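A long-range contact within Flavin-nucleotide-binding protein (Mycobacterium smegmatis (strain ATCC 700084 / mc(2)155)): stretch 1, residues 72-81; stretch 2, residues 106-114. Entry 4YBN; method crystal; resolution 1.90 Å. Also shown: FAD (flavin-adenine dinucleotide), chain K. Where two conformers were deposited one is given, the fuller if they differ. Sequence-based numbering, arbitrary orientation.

Stretch 1 (72-81) ALAEGAPAAV
Stretch 2, residues 106-114: TLFGTFEVI

Stretch 1 leaves a helix, turns and becomes a strand; stretch 2 runs back along that strand, then turns a corner at G109 to pass the helix end. Helical angles hold through E75, and G76 closes the helix as a Schellman motif, its phi/psi of 109/10 jamming any CB against the preceding carbonyl. G76 N bonds L73 O (3.0 Å) and A77 N bonds A72 O (3.1 Å). From P78 (-59/145) the chain extends through A79 (-136/159), A80 (-129/137) and V81 (-119/125), antiparallel to 106-108 at 167°, the axes approaching to 4.5 Å.

The register pairs A79 with G109, A80 with F108 and V81 with L107. Two rings of hydrogen bonds fix it: A79 N to G109 O 2.8 Å and G109 N to A79 O 3.2 Å; V81 N to L107 O 2.7 Å and L107 N to V81 O 2.9 Å. Between them, A80 CA lies 3.3 Å from L107 O. G109, at 163/-160, again has angles that call for glycine.

Beyond the corner, water replaces direct pairing: water 1 accepts from F111 N (2.9 Å) and donates to L73 O (2.8 Å) and A77 O (2.7 Å), joining helix end, turn and stretch 2.

Side chains alternate. A79 and V81 (chi1 t) share one face with L107 (chi1 m, chi2 93°). F111 (-78°, 89°) is buried toward stretch 1: A79 CB meets its ring edge at CE1 (4.0 Å), while V81 CG2 lies 3.9 Å from CZ and L73 CD2 (L73 is m,t) 4.0 Å from CD1. Small A79 thus sits between larger neighbours round one aromatic ring. On the other face, A80 CB packs 3.7 Å from CD1 of F108 (-63°, -81°), whose CZ reaches FAD O3B at 3.7 Å. At the exposed margin, A74 CB touches V113 CG2 (chi1 t) at 3.5 Å. The contact buries 621 Å² in total.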

# COMPACT_ATOMS: atom_id res chain seq x y z
N ALA A 72 -10.98 -12.62 14.31
CA ALA A 72 -9.97 -12.32 15.33
C ALA A 72 -10.10 -10.89 15.76
O ALA A 72 -10.13 -10.58 16.94
CB ALA A 72 -8.58 -12.62 14.81
N LEU A 73 -10.33 -9.99 14.81
CA LEU A 73 -10.54 -8.62 15.15
C LEU A 73 -11.87 -8.39 15.85
O LEU A 73 -11.95 -7.58 16.75
CB LEU A 73 -10.53 -7.78 13.87
CG LEU A 73 -9.17 -7.69 13.13
CD1 LEU A 73 -9.44 -6.98 11.81
CD2 LEU A 73 -8.20 -6.89 13.96
N ALA A 74 -12.90 -9.07 15.41
CA ALA A 74 -14.21 -8.97 16.03
C ALA A 74 -14.16 -9.43 17.52
O ALA A 74 -14.77 -8.85 18.39
CB ALA A 74 -15.18 -9.84 15.33
N GLU A 75 -13.30 -10.38 17.79
CA GLU A 75 -13.10 -10.93 19.15
C GLU A 75 -12.17 -10.08 19.99
O GLU A 75 -11.90 -10.39 21.15
CB GLU A 75 -12.59 -12.36 19.06
CG GLU A 75 -13.69 -13.29 18.54
CD GLU A 75 -13.23 -14.71 18.15
OE1 GLU A 75 -12.07 -15.13 18.37
OE2 GLU A 75 -14.03 -15.45 17.54
N GLY A 76 -11.67 -8.96 19.44
CA GLY A 76 -10.97 -8.02 20.25
C GLY A 76 -9.47 -7.94 20.03
O GLY A 76 -8.80 -7.22 20.75
N ALA A 77 -8.90 -8.57 19.00
CA ALA A 77 -7.42 -8.47 18.76
C ALA A 77 -6.99 -7.03 18.58
O ALA A 77 -7.45 -6.32 17.67
CB ALA A 77 -7.03 -9.32 17.55
N PRO A 78 -6.08 -6.56 19.40
CA PRO A 78 -5.56 -5.22 19.21
C PRO A 78 -4.92 -5.15 17.80
O PRO A 78 -4.36 -6.12 17.37
CB PRO A 78 -4.50 -5.12 20.27
CG PRO A 78 -4.97 -6.00 21.35
CD PRO A 78 -5.54 -7.19 20.63
N ALA A 79 -5.01 -4.01 17.13
CA ALA A 79 -4.64 -3.95 15.71
C ALA A 79 -3.83 -2.74 15.48
O ALA A 79 -3.92 -1.74 16.23
CB ALA A 79 -5.89 -3.85 14.89
N ALA A 80 -3.07 -2.74 14.41
CA ALA A 80 -2.47 -1.52 13.96
C ALA A 80 -2.83 -1.43 12.47
O ALA A 80 -2.74 -2.42 11.76
CB ALA A 80 -0.96 -1.55 14.23
N VAL A 81 -3.23 -0.25 11.99
CA VAL A 81 -3.76 -0.11 10.66
C VAL A 81 -2.86 0.82 9.93
O VAL A 81 -2.62 1.93 10.40
CB VAL A 81 -5.18 0.43 10.70
CG1 VAL A 81 -5.72 0.67 9.30
CG2 VAL A 81 -6.08 -0.55 11.37
N THR A 106 -0.61 5.62 10.46
CA THR A 106 -0.72 4.42 11.24
C THR A 106 -1.70 4.69 12.41
O THR A 106 -1.58 5.74 13.05
CB THR A 106 0.62 4.01 11.84
OG1 THR A 106 1.65 4.11 10.83
CG2 THR A 106 0.50 2.56 12.24
N LEU A 107 -2.71 3.85 12.55
CA LEU A 107 -3.73 3.93 13.60
C LEU A 107 -3.76 2.66 14.50
O LEU A 107 -3.59 1.56 14.02
CB LEU A 107 -5.12 4.07 13.01
CG LEU A 107 -5.18 5.30 12.09
CD1 LEU A 107 -4.88 4.94 10.62
CD2 LEU A 107 -6.52 5.98 12.23
N PHE A 108 -4.07 2.80 15.78
CA PHE A 108 -3.93 1.66 16.70
C PHE A 108 -5.23 1.60 17.46
O PHE A 108 -5.71 2.65 17.85
CB PHE A 108 -2.83 2.02 17.71
CG PHE A 108 -1.49 2.20 17.09
CD1 PHE A 108 -0.71 1.08 16.79
CD2 PHE A 108 -1.00 3.46 16.82
CE1 PHE A 108 0.57 1.22 16.22
CE2 PHE A 108 0.27 3.63 16.26
CZ PHE A 108 1.05 2.49 15.97
N GLY A 109 -5.74 0.41 17.69
CA GLY A 109 -6.78 0.21 18.63
C GLY A 109 -7.44 -1.11 18.39
O GLY A 109 -6.91 -1.98 17.71
N THR A 110 -8.65 -1.21 18.92
CA THR A 110 -9.44 -2.42 18.85
C THR A 110 -10.64 -2.11 18.03
O THR A 110 -11.37 -1.16 18.29
CB THR A 110 -9.80 -2.89 20.31
OG1 THR A 110 -8.58 -3.08 21.00
CG2 THR A 110 -10.56 -4.15 20.32
N PHE A 111 -10.85 -2.90 16.99
CA PHE A 111 -12.05 -2.79 16.23
C PHE A 111 -13.30 -3.21 17.05
O PHE A 111 -13.28 -4.18 17.81
CB PHE A 111 -11.99 -3.60 15.00
CG PHE A 111 -11.18 -3.00 13.90
CD1 PHE A 111 -9.86 -3.26 13.82
CD2 PHE A 111 -11.78 -2.26 12.88
CE1 PHE A 111 -9.10 -2.76 12.80
CE2 PHE A 111 -11.01 -1.72 11.86
CZ PHE A 111 -9.68 -1.99 11.81
N GLU A 112 -14.36 -2.43 16.90
CA GLU A 112 -15.65 -2.84 17.40
C GLU A 112 -16.55 -3.39 16.31
O GLU A 112 -16.61 -2.86 15.17
CB GLU A 112 -16.31 -1.69 18.21
CG GLU A 112 -17.06 -0.59 17.46
CD GLU A 112 -17.73 0.47 18.40
OE1 GLU A 112 -17.94 0.17 19.61
OE2 GLU A 112 -18.03 1.61 17.94
N VAL A 113 -17.24 -4.47 16.65
CA VAL A 113 -18.24 -5.08 15.78
C VAL A 113 -19.41 -4.15 15.64
O VAL A 113 -19.99 -3.74 16.62
CB VAL A 113 -18.74 -6.42 16.32
CG1 VAL A 113 -19.93 -6.95 15.51
CG2 VAL A 113 -17.62 -7.46 16.27
N ILE A 114 -19.79 -3.82 14.42
CA ILE A 114 -20.98 -3.03 14.21
C ILE A 114 -22.18 -3.93 14.48
O ILE A 114 -22.30 -5.04 13.94
CB ILE A 114 -21.06 -2.47 12.75
CG1 ILE A 114 -19.87 -1.55 12.44
CG2 ILE A 114 -22.34 -1.67 12.51
CD1 ILE A 114 -19.60 -0.58 13.53
PA FAD K . 9.78 4.02 15.27
O1A FAD K . 10.45 4.97 16.21
O2A FAD K . 10.26 2.60 15.27
O5B FAD K . 8.14 4.16 15.48
C5B FAD K . 7.56 5.05 16.45
C4B FAD K . 6.19 5.57 15.99
O4B FAD K . 6.37 6.46 14.87
C3B FAD K . 5.23 4.54 15.40
O3B FAD K . 4.58 3.67 16.34
C2B FAD K . 4.31 5.38 14.50
O2B FAD K . 3.19 5.89 15.21
C1B FAD K . 5.19 6.56 14.06
N9A FAD K . 5.53 6.40 12.64
C8A FAD K . 6.76 5.98 12.24
N7A FAD K . 6.79 5.87 10.88
C5A FAD K . 5.57 6.20 10.41
C6A FAD K . 4.99 6.26 9.05
N6A FAD K . 5.80 5.94 8.01
N1A FAD K . 3.69 6.66 8.92
C2A FAD K . 2.92 6.96 10.01
N3A FAD K . 3.42 6.92 11.27
C4A FAD K . 4.73 6.56 11.55
N1 FAD K . 12.01 4.05 6.06
C2 FAD K . 13.25 3.50 5.89
O2 FAD K . 13.93 3.48 6.94
N3 FAD K . 13.68 3.02 4.68
C4 FAD K . 12.85 2.99 3.57
O4 FAD K . 13.10 2.53 2.42
C4X FAD K . 11.51 3.60 3.69
N5 FAD K . 10.64 3.61 2.65
C5X FAD K . 9.39 4.13 2.83
C6 FAD K . 8.53 4.16 1.78
C7 FAD K . 7.27 4.73 1.96
C7M FAD K . 6.30 4.76 0.83
C8 FAD K . 6.83 5.27 3.26
C8M FAD K . 5.44 5.82 3.45
C9 FAD K . 7.70 5.24 4.31
C9A FAD K . 8.96 4.69 4.13
N10 FAD K . 9.84 4.63 5.21
C10 FAD K . 11.13 4.12 5.03
C1' FAD K . 9.47 5.21 6.53
C2' FAD K . 9.21 4.20 7.62
O2' FAD K . 7.81 3.94 7.65
C3' FAD K . 9.60 4.87 8.94
O3' FAD K . 9.02 6.22 9.00
C4' FAD K . 11.15 4.87 9.09
O4' FAD K . 11.68 3.51 9.04
C5' FAD K . 11.55 5.52 10.40
O5' FAD K . 10.76 4.95 11.43
P FAD K . 11.05 5.26 12.98
O1P FAD K . 10.98 6.76 13.06
O2P FAD K . 12.27 4.53 13.41
O3P FAD K . 9.80 4.62 13.74
O HOH W 1 -9.90 -5.61 16.75
O HOH W 2 -14.15 -6.38 18.95